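Local atomic coordinates of probable hydrolase (Pseudomonas aeruginosa, PDB entry 3OM8), a protein that probably hydrolyses an ester or lactone bond as an alpha/beta hydrolase, possibly as a 3-oxoadipate enol-lactonase. Residues D60-G65 against G80-E85; Y74-L79 against G103-Q108; G131-W136 against A194-D199; T220-S225 against A244-N249. All blocks are in the same frame, centred on the assembly; numbering follows the deposited sequence.

In the fold
The four contacts run from the flank of the alpha/beta hydrolase fold to its probable active site. Contacts 1 and 2 share helix 76-90, their centres 9 Å apart, and meet where Glu85 of contact 1 forms a salt bridge with Arg78 of contact 2. Contact 2 joins this helix to helix 102-113, which follows the probable nucleophile Ser101, and touches contact 3 where Leu76 and Leu79 pack on Thr198 and Ala194. Contact 4 carries His246 of the likely catalytic triad; its nearest atoms lie about 6 Å from contact 2 and from contact 3. Contacts 1 and 4, centred 23 Å apart, lie on opposite sides of the chain's centre.

Contact 1. Residues D60-G65 against G80-E85; sequences DARGHG and GEDVLE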
# COMPACT_ATOMS: atom_id res chain seq x y z
N ASP B 60 -21.26 -11.97 -17.80
CA ASP B 60 -21.18 -13.12 -16.90
C ASP B 60 -20.17 -14.09 -17.48
O ASP B 60 -20.28 -14.51 -18.63
CB ASP B 60 -22.55 -13.78 -16.73
CG ASP B 60 -23.47 -12.97 -15.84
OD1 ASP B 60 -22.93 -12.13 -15.08
OD2 ASP B 60 -24.71 -13.15 -15.88
N ALA B 61 -19.16 -14.43 -16.70
CA ALA B 61 -18.12 -15.32 -17.19
C ALA B 61 -18.69 -16.69 -17.62
O ALA B 61 -19.77 -17.09 -17.21
CB ALA B 61 -17.05 -15.49 -16.14
N ARG B 62 -17.94 -17.37 -18.47
CA ARG B 62 -18.20 -18.76 -18.82
C ARG B 62 -18.57 -19.52 -17.55
O ARG B 62 -17.88 -19.44 -16.54
CB ARG B 62 -16.94 -19.32 -19.49
CG ARG B 62 -16.90 -20.81 -19.72
CD ARG B 62 -15.61 -21.15 -20.48
NE ARG B 62 -15.56 -20.49 -21.78
CZ ARG B 62 -15.82 -21.10 -22.94
NH1 ARG B 62 -15.76 -20.41 -24.08
NH2 ARG B 62 -16.13 -22.40 -22.97
N GLY B 63 -19.69 -20.24 -17.59
CA GLY B 63 -20.09 -21.08 -16.47
C GLY B 63 -20.87 -20.37 -15.38
O GLY B 63 -21.29 -21.01 -14.41
N HIS B 64 -21.10 -19.07 -15.55
CA HIS B 64 -21.70 -18.24 -14.49
C HIS B 64 -22.98 -17.51 -14.90
O HIS B 64 -23.21 -17.21 -16.08
CB HIS B 64 -20.70 -17.18 -14.02
CG HIS B 64 -19.58 -17.72 -13.20
ND1 HIS B 64 -18.43 -18.25 -13.75
CD2 HIS B 64 -19.41 -17.79 -11.86
CE1 HIS B 64 -17.61 -18.63 -12.79
NE2 HIS B 64 -18.18 -18.35 -11.63
N GLY B 65 -23.79 -17.20 -13.88
CA GLY B 65 -24.96 -16.37 -14.05
C GLY B 65 -25.82 -16.64 -15.27
O GLY B 65 -26.44 -17.69 -15.39
N GLY B 80 -9.76 -15.87 -21.28
CA GLY B 80 -9.28 -14.65 -21.89
C GLY B 80 -9.84 -14.48 -23.28
O GLY B 80 -10.20 -13.37 -23.68
N GLU B 81 -9.92 -15.57 -24.03
CA GLU B 81 -10.46 -15.53 -25.39
C GLU B 81 -11.92 -15.08 -25.40
O GLU B 81 -12.37 -14.41 -26.33
CB GLU B 81 -10.30 -16.88 -26.07
CG GLU B 81 -8.88 -17.17 -26.53
CD GLU B 81 -8.45 -16.28 -27.69
OE1 GLU B 81 -9.31 -15.90 -28.51
OE2 GLU B 81 -7.24 -15.97 -27.78
N ASP B 82 -12.66 -15.45 -24.36
CA ASP B 82 -14.03 -15.00 -24.21
C ASP B 82 -14.11 -13.46 -24.26
O ASP B 82 -14.95 -12.89 -24.96
CB ASP B 82 -14.63 -15.51 -22.89
CG ASP B 82 -14.93 -17.02 -22.92
OD1 ASP B 82 -14.80 -17.66 -23.99
OD2 ASP B 82 -15.29 -17.55 -21.85
N VAL B 83 -13.21 -12.79 -23.54
CA VAL B 83 -13.18 -11.33 -23.56
C VAL B 83 -12.84 -10.83 -24.96
O VAL B 83 -13.53 -9.98 -25.51
CB VAL B 83 -12.21 -10.76 -22.49
CG1 VAL B 83 -12.08 -9.25 -22.64
CG2 VAL B 83 -12.70 -11.13 -21.08
N LEU B 84 -11.79 -11.39 -25.55
CA LEU B 84 -11.39 -10.98 -26.88
C LEU B 84 -12.52 -11.10 -27.89
O LEU B 84 -12.67 -10.25 -28.76
CB LEU B 84 -10.16 -11.76 -27.35
CG LEU B 84 -8.93 -11.54 -26.47
CD1 LEU B 84 -7.73 -12.28 -27.04
CD2 LEU B 84 -8.63 -10.06 -26.36
N GLU B 85 -13.33 -12.15 -27.77
CA GLU B 85 -14.43 -12.37 -28.71
C GLU B 85 -15.59 -11.40 -28.45
O GLU B 85 -16.29 -11.00 -29.38
CB GLU B 85 -14.92 -13.82 -28.68
CG GLU B 85 -13.88 -14.84 -29.13
CD GLU B 85 -14.44 -16.25 -29.31
OE1 GLU B 85 -15.64 -16.38 -29.64
OE2 GLU B 85 -13.68 -17.22 -29.14
O HOH W 1 -15.75 -16.08 -19.78
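Arg62 meets Asp82 in a bidentate, side-on salt bridge that carries the whole contact between 60-65 and 80-85. NE of Arg62 donates to OD2 of Asp82 at 3.0 Å, and NH1 of Arg62 donates to OD1 of Asp82 at 2.9 Å. Both bonds are nearly straight and both use the syn lone pairs of the carboxylate, whose plane lies 19° from that of the guanidinium, so the two flat groups lie nearly coplanar and meet at their edges. The arginine chain leaves the loop extended, CG anti to the backbone N, then bends about CG-CD (chi3 -61°), which turns NE and NH1 together onto the acid. A water extends the grip to the main chain: it accepts from Arg62 N at 2.9 Å and donates to Asp82 OD2 at 2.6 Å, giving that oxygen a second donor.

Further out, Arg78 also forms a salt bridge with Asp82 OD1, and NH2 of Arg62 pairs with Asp13. Arg62 NH1 comes close to Arg78 NE, and the acids probably offset the like charges. The loop itself is shaped by a type II beta turn from Ala61 to His64, closed by His64 N to Ala61 O at 2.9 Å, with Gly63 at a positive phi that suits glycine. His64 ND1 donates to Arg62 O at 3.1 Å from above the carbonyl plane, while its NE2 bonds to Gly37 N. The contact thus fastens the loop after strand 55-59 to helix 76-90, within the beta-strand, loop and helix succession of the alpha/beta hydrolase fold.

Contact 2. Residues Y74-L79 against G103-Q108; sequences YTLARL and GGIVGQ
Helix 76-90, at its first turn, meets helix 102-113 most closely at Leu79 and Val106, whose CA atoms are 6.6 Å apart. The interface between the two segments is apolar. Leu76 supplies the longer reach: with CG anti to the backbone N (chi1 -177°), its branched end extends to the second helix, where it straddles one methyl. Both CD1 and CD2 of Leu76 lie 3.7 Å from CG2 of Ile105, the two side chains crossing at about a right angle. CD1 of Leu76 also passes 4.4 Å from CG2 of Val106, so the leucine bridges neighbouring positions of the helix.

One turn further along helix 76-90, Leu79 makes its contact through the base of its side chain rather than its branches. Its CB lies 4.0 Å from CG2 of Val106, while CG1 of the same valine rests 3.9 Å from the carbonyl O of Leu79. The two valine methyls therefore divide between side chain and main chain. The branched end of Leu79 packs on Leu102 and on Ala194 of helix 185-196.

Thr75 is the N-cap of the first helix: its OG1 accepts from Arg78 N at 3.1 Å, fixing the turn that presents Leu76. In the partner helix, Gln108 folds back so that NE2 meets Gly104 O at 3.1 Å, on the opposite face of that carbonyl from Gln108 N, and also bonds to Ser127 O. Gly103 is the last residue of the GxSxG motif, and the contact thus packs against the start of the helix that follows the probable nucleophile elbow, a hallmark of alpha/beta hydrolases.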
# COMPACT_ATOMS: atom_id res chain seq x y z
N TYR B 74 -11.91 -25.51 -17.45
CA TYR B 74 -11.66 -24.34 -18.30
C TYR B 74 -10.18 -24.02 -18.20
O TYR B 74 -9.60 -24.16 -17.13
CB TYR B 74 -12.45 -23.13 -17.81
CG TYR B 74 -13.93 -23.35 -17.61
CD1 TYR B 74 -14.61 -24.35 -18.29
CD2 TYR B 74 -14.65 -22.52 -16.77
CE1 TYR B 74 -15.98 -24.52 -18.11
CE2 TYR B 74 -16.00 -22.69 -16.58
CZ TYR B 74 -16.66 -23.69 -17.25
OH TYR B 74 -18.01 -23.84 -17.04
N THR B 75 -9.57 -23.60 -19.30
CA THR B 75 -8.22 -23.05 -19.24
C THR B 75 -8.28 -21.52 -19.08
O THR B 75 -9.27 -20.89 -19.46
CB THR B 75 -7.42 -23.33 -20.50
OG1 THR B 75 -8.02 -22.63 -21.60
CG2 THR B 75 -7.42 -24.83 -20.80
N LEU B 76 -7.22 -20.94 -18.53
CA LEU B 76 -7.13 -19.48 -18.42
C LEU B 76 -7.26 -18.85 -19.80
O LEU B 76 -8.01 -17.89 -19.99
CB LEU B 76 -5.81 -19.07 -17.76
CG LEU B 76 -5.62 -17.57 -17.52
CD1 LEU B 76 -6.82 -16.98 -16.77
CD2 LEU B 76 -4.31 -17.30 -16.78
N ALA B 77 -6.54 -19.42 -20.76
CA ALA B 77 -6.50 -18.89 -22.12
C ALA B 77 -7.89 -18.78 -22.72
O ALA B 77 -8.20 -17.82 -23.42
CB ALA B 77 -5.61 -19.78 -22.99
N ARG B 78 -8.73 -19.78 -22.44
CA ARG B 78 -10.11 -19.79 -22.93
C ARG B 78 -10.93 -18.68 -22.29
O ARG B 78 -11.75 -18.06 -22.95
CB ARG B 78 -10.76 -21.15 -22.66
CG ARG B 78 -12.18 -21.29 -23.19
CD ARG B 78 -12.25 -21.09 -24.71
NE ARG B 78 -12.92 -19.84 -25.05
CZ ARG B 78 -13.16 -19.42 -26.29
NH1 ARG B 78 -13.77 -18.26 -26.48
NH2 ARG B 78 -12.80 -20.15 -27.33
N LEU B 79 -10.73 -18.45 -20.99
CA LEU B 79 -11.43 -17.36 -20.30
C LEU B 79 -11.01 -15.98 -20.84
O LEU B 79 -11.79 -15.04 -20.85
CB LEU B 79 -11.19 -17.44 -18.79
CG LEU B 79 -11.61 -18.72 -18.08
CD1 LEU B 79 -11.31 -18.61 -16.58
CD2 LEU B 79 -13.09 -19.00 -18.31
N GLY B 103 -11.43 -12.53 -12.41
CA GLY B 103 -11.40 -11.50 -13.43
C GLY B 103 -10.02 -10.85 -13.53
O GLY B 103 -9.57 -10.46 -14.61
N GLY B 104 -9.34 -10.73 -12.40
CA GLY B 104 -8.01 -10.12 -12.36
C GLY B 104 -6.96 -11.01 -13.02
O GLY B 104 -5.99 -10.51 -13.61
N ILE B 105 -7.17 -12.32 -12.92
CA ILE B 105 -6.27 -13.29 -13.55
C ILE B 105 -6.47 -13.24 -15.06
O ILE B 105 -5.51 -13.26 -15.83
CB ILE B 105 -6.50 -14.73 -13.02
CG1 ILE B 105 -6.43 -14.79 -11.49
CG2 ILE B 105 -5.46 -15.68 -13.60
CD1 ILE B 105 -6.55 -16.24 -10.93
N VAL B 106 -7.73 -13.17 -15.48
CA VAL B 106 -8.03 -12.92 -16.88
C VAL B 106 -7.33 -11.64 -17.35
O VAL B 106 -6.77 -11.59 -18.44
CB VAL B 106 -9.54 -12.84 -17.13
CG1 VAL B 106 -9.82 -12.52 -18.60
CG2 VAL B 106 -10.21 -14.16 -16.74
N GLY B 107 -7.37 -10.61 -16.51
CA GLY B 107 -6.70 -9.36 -16.81
C GLY B 107 -5.22 -9.54 -17.09
O GLY B 107 -4.70 -9.06 -18.10
N GLN B 108 -4.52 -10.23 -16.19
CA GLN B 108 -3.09 -10.44 -16.37
C GLN B 108 -2.81 -11.20 -17.67
O GLN B 108 -1.85 -10.89 -18.38
CB GLN B 108 -2.51 -11.19 -15.18
CG GLN B 108 -2.59 -10.43 -13.87
CD GLN B 108 -2.45 -11.34 -12.68
OE1 GLN B 108 -1.37 -11.85 -12.39
NE2 GLN B 108 -3.56 -11.57 -11.97

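Contact 3. Residues G131-W136 against A194-D199; sequences GPAAQW and AVRDTD
The turn leading into helix 134-145 approaches the C-terminal end of helix 185-196, with the CA atoms of Ala133 and Arg196 only 5.1 Å apart. A cis peptide bond precedes Pro132 in the first segment, and in the second the chain leaves the helix after Arg196.

Trp136 lays one face of its indole over the helix end. CG1 of Val195 sits 3.8 Å from the centroid of the six-membered ring and 20° off its normal, a CH-pi contact centred near CE2 and CZ2. The valine reaches it because CG1 is anti to the backbone N (chi1 174°). Gln135 CG lies against the opposite face, and Arg139 makes a cation-pi contact with the ring. The indole NE1 donates to Leu130 O, which helps fix the ring's rotation.

Arg196 adds its aliphatic part. Its CB is 3.7 Å from CB of Trp136, and its CG is 3.5 Å from CB of Ala133, so that CB and CG lie against Trp136 and Ala133 respectively. The chain then bends away at chi3, and its guanidinium pairs side-on with Asp197: NE to OD1 at 2.8 Å and NH2 to OD2 at 3.3 Å. NH1 forms a further salt bridge with Asp137 of helix 134-145, so the polar end ties the two helices together as well. Within the first segment, Gln135 NE2 donates to Pro132 O at 2.9 Å, in the carbonyl plane.

Around this junction, Val195 also packs on Leu102 of helix 102-113, Thr198 packs on Ile105 of the same helix, and Pro132 meets Thr220 of the second subunit.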
# COMPACT_ATOMS: atom_id res chain seq x y z
N GLY B 131 -1.44 -21.37 -5.97
CA GLY B 131 -1.05 -22.71 -5.57
C GLY B 131 -0.81 -22.82 -4.07
O GLY B 131 -0.94 -21.82 -3.35
N PRO B 132 -0.48 -24.02 -3.58
CA PRO B 132 -0.29 -25.27 -4.34
C PRO B 132 -1.57 -25.70 -5.06
O PRO B 132 -2.67 -25.39 -4.59
CB PRO B 132 0.08 -26.29 -3.25
CG PRO B 132 0.59 -25.47 -2.11
CD PRO B 132 -0.25 -24.23 -2.14
N ALA B 133 -1.43 -26.40 -6.18
CA ALA B 133 -2.59 -26.81 -6.98
C ALA B 133 -3.54 -27.79 -6.28
O ALA B 133 -4.74 -27.82 -6.57
CB ALA B 133 -2.13 -27.37 -8.33
N ALA B 134 -3.01 -28.57 -5.34
CA ALA B 134 -3.80 -29.60 -4.65
C ALA B 134 -5.15 -29.12 -4.14
O ALA B 134 -6.17 -29.78 -4.32
CB ALA B 134 -3.00 -30.20 -3.49
N GLN B 135 -5.17 -27.96 -3.50
CA GLN B 135 -6.40 -27.47 -2.91
C GLN B 135 -7.52 -27.26 -3.93
O GLN B 135 -8.69 -27.20 -3.56
CB GLN B 135 -6.13 -26.16 -2.18
CG GLN B 135 -5.71 -25.05 -3.11
CD GLN B 135 -5.09 -23.90 -2.37
OE1 GLN B 135 -5.77 -23.18 -1.64
NE2 GLN B 135 -3.79 -23.72 -2.55
N TRP B 136 -7.16 -27.12 -5.20
CA TRP B 136 -8.16 -26.84 -6.23
C TRP B 136 -8.80 -28.12 -6.76
O TRP B 136 -9.99 -28.15 -7.04
CB TRP B 136 -7.57 -25.98 -7.35
CG TRP B 136 -7.06 -24.67 -6.83
CD1 TRP B 136 -5.76 -24.31 -6.66
CD2 TRP B 136 -7.84 -23.55 -6.37
NE1 TRP B 136 -5.68 -23.04 -6.14
CE2 TRP B 136 -6.94 -22.55 -5.95
CE3 TRP B 136 -9.22 -23.29 -6.28
CZ2 TRP B 136 -7.37 -21.32 -5.45
CZ3 TRP B 136 -9.64 -22.08 -5.78
CH2 TRP B 136 -8.72 -21.10 -5.37
N ALA B 194 -8.94 -23.50 -14.20
CA ALA B 194 -8.22 -22.38 -14.78
C ALA B 194 -7.26 -21.83 -13.72
O ALA B 194 -6.08 -21.65 -13.98
CB ALA B 194 -9.18 -21.29 -15.25
N VAL B 195 -7.79 -21.58 -12.53
CA VAL B 195 -7.00 -21.08 -11.41
C VAL B 195 -5.87 -22.04 -11.04
O VAL B 195 -4.72 -21.64 -10.90
CB VAL B 195 -7.87 -20.88 -10.16
CG1 VAL B 195 -7.01 -20.50 -8.99
CG2 VAL B 195 -8.93 -19.83 -10.42
N ARG B 196 -6.22 -23.31 -10.90
CA ARG B 196 -5.25 -24.34 -10.55
C ARG B 196 -4.01 -24.32 -11.43
O ARG B 196 -2.89 -24.41 -10.94
CB ARG B 196 -5.91 -25.73 -10.61
CG ARG B 196 -4.98 -26.89 -10.29
CD ARG B 196 -5.55 -28.20 -10.85
NE ARG B 196 -5.76 -28.09 -12.29
CZ ARG B 196 -6.67 -28.76 -12.99
NH1 ARG B 196 -7.49 -29.62 -12.39
NH2 ARG B 196 -6.77 -28.55 -14.29
N ASP B 197 -4.21 -24.18 -12.74
CA ASP B 197 -3.10 -24.28 -13.69
C ASP B 197 -2.30 -23.00 -13.83
O ASP B 197 -1.36 -22.92 -14.62
CB ASP B 197 -3.63 -24.69 -15.07
CG ASP B 197 -4.27 -26.07 -15.06
OD1 ASP B 197 -3.98 -26.87 -14.13
OD2 ASP B 197 -5.06 -26.36 -15.99
N THR B 198 -2.67 -21.98 -13.07
CA THR B 198 -2.10 -20.66 -13.27
C THR B 198 -0.89 -20.33 -12.39
O THR B 198 -0.98 -20.36 -11.16
CB THR B 198 -3.16 -19.58 -13.05
OG1 THR B 198 -4.15 -19.69 -14.07
CG2 THR B 198 -2.52 -18.19 -13.09
N ASP B 199 0.23 -20.01 -13.03
CA ASP B 199 1.33 -19.34 -12.34
C ASP B 199 1.98 -18.28 -13.24
O ASP B 199 2.85 -18.60 -14.04
CB ASP B 199 2.38 -20.34 -11.84
CG ASP B 199 3.44 -19.68 -10.97
OD1 ASP B 199 3.34 -18.46 -10.72
OD2 ASP B 199 4.38 -20.36 -10.51

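Contact 4. Residues T220-S225 against A244-N249; sequences TVTAAS and AVHLSN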
# COMPACT_ATOMS: atom_id res chain seq x y z
N THR B 220 -8.00 -13.35 2.58
CA THR B 220 -7.48 -14.73 2.69
C THR B 220 -7.57 -15.51 1.39
O THR B 220 -6.83 -16.46 1.18
CB THR B 220 -8.21 -15.54 3.77
OG1 THR B 220 -9.57 -15.12 3.85
CG2 THR B 220 -7.54 -15.34 5.12
N VAL B 221 -8.50 -15.13 0.52
CA VAL B 221 -8.57 -15.70 -0.81
C VAL B 221 -7.34 -15.29 -1.64
O VAL B 221 -6.49 -16.11 -1.98
CB VAL B 221 -9.85 -15.28 -1.54
CG1 VAL B 221 -9.92 -15.91 -2.92
CG2 VAL B 221 -11.07 -15.66 -0.72
N THR B 222 -7.25 -14.00 -1.95
CA THR B 222 -6.09 -13.44 -2.64
C THR B 222 -5.37 -12.50 -1.67
O THR B 222 -5.71 -11.31 -1.57
CB THR B 222 -6.51 -12.67 -3.90
OG1 THR B 222 -7.66 -11.86 -3.61
CG2 THR B 222 -6.88 -13.63 -5.02
N ALA B 223 -4.38 -13.04 -0.97
CA ALA B 223 -3.69 -12.32 0.09
C ALA B 223 -3.09 -10.98 -0.38
O ALA B 223 -2.69 -10.84 -1.54
CB ALA B 223 -2.62 -13.20 0.71
N ALA B 224 -3.04 -10.01 0.51
CA ALA B 224 -2.45 -8.73 0.17
C ALA B 224 -1.07 -8.92 -0.47
O ALA B 224 -0.77 -8.30 -1.48
CB ALA B 224 -2.37 -7.82 1.39
N SER B 225 -0.24 -9.79 0.10
CA SER B 225 1.11 -9.99 -0.42
C SER B 225 1.11 -10.41 -1.89
O SER B 225 2.06 -10.13 -2.63
CB SER B 225 1.87 -11.02 0.41
OG SER B 225 1.27 -12.30 0.29
N ALA B 244 -9.81 -3.92 3.51
CA ALA B 244 -10.89 -4.82 3.12
C ALA B 244 -10.48 -6.28 3.21
O ALA B 244 -9.29 -6.61 3.36
CB ALA B 244 -11.35 -4.52 1.71
N VAL B 245 -11.48 -7.15 3.09
CA VAL B 245 -11.27 -8.59 2.95
C VAL B 245 -11.10 -8.97 1.47
O VAL B 245 -9.99 -8.92 0.96
CB VAL B 245 -12.40 -9.39 3.61
CG1 VAL B 245 -12.08 -10.88 3.57
CG2 VAL B 245 -12.58 -8.92 5.06
N HIS B 246 -12.18 -9.33 0.77
CA HIS B 246 -11.99 -9.77 -0.62
C HIS B 246 -12.76 -9.00 -1.71
O HIS B 246 -12.27 -8.84 -2.82
CB HIS B 246 -12.20 -11.28 -0.77
CG HIS B 246 -11.89 -11.80 -2.14
ND1 HIS B 246 -10.62 -11.76 -2.68
CD2 HIS B 246 -12.68 -12.37 -3.09
CE1 HIS B 246 -10.64 -12.28 -3.90
NE2 HIS B 246 -11.88 -12.66 -4.17
N LEU B 247 -13.97 -8.56 -1.40
CA LEU B 247 -14.74 -7.79 -2.37
C LEU B 247 -14.65 -6.31 -1.99
O LEU B 247 -15.60 -5.73 -1.46
CB LEU B 247 -16.19 -8.25 -2.43
CG LEU B 247 -16.46 -9.71 -2.83
CD1 LEU B 247 -17.84 -10.12 -2.38
CD2 LEU B 247 -16.30 -9.94 -4.32
N SER B 248 -13.50 -5.71 -2.26
CA SER B 248 -13.22 -4.37 -1.74
C SER B 248 -14.14 -3.29 -2.34
O SER B 248 -14.42 -2.30 -1.69
CB SER B 248 -11.74 -4.02 -1.88
OG SER B 248 -11.31 -4.15 -3.22
N ASN B 249 -14.64 -3.52 -3.56
CA ASN B 249 -15.62 -2.60 -4.14
C ASN B 249 -16.91 -2.59 -3.34
O ASN B 249 -17.64 -1.59 -3.32
CB ASN B 249 -15.92 -2.94 -5.60
CG ASN B 249 -16.66 -4.28 -5.77
OD1 ASN B 249 -16.21 -5.32 -5.29
ND2 ASN B 249 -17.79 -4.25 -6.46
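Val221 and Thr222 pack against the imidazole of His246, one over a face and one at the edge, where two loops meet beyond the C-terminal ends of strands 211-216 and 238-242. The CA atoms of Val221 and His246 stand 6.8 Å apart. Val221 covers one face of the ring: its CB lies 3.9 Å from the ring centroid and 15° off the normal, a CH-pi contact, with CG1 following at 3.8 Å from CE1 of His246. The valine side chain and the histidine cross at about a right angle.

Thr222 comes to the edge instead. Its OG1, placed between the backbone N and the carbonyl carbon (chi1 43°), lies in the ring plane, 3.0 Å from CE1 and 3.1 Å from ND1 of His246. Both OG1 and ND1 have a clear partner in Asp219, whose OD2 they share; the threonine probably helps to position this acid, which in turn orients the histidine. NE2 of His246 makes a weak hydrogen bond to Ser101 OG. The ring of Trp160 also meets the imidazole, the planes about 20° apart.

Away from His246, Ser225 OG at the start of helix 224-233 bonds to Glu228 of the second subunit, so the 220-225 segment is part of a subunit interface. Ser101, His246 and Asp219 are arranged as in a charge-relay system with the serine on the nucleophile elbow, consistent with the Ser-His-Asp catalytic triad of the alpha/beta hydrolase fold.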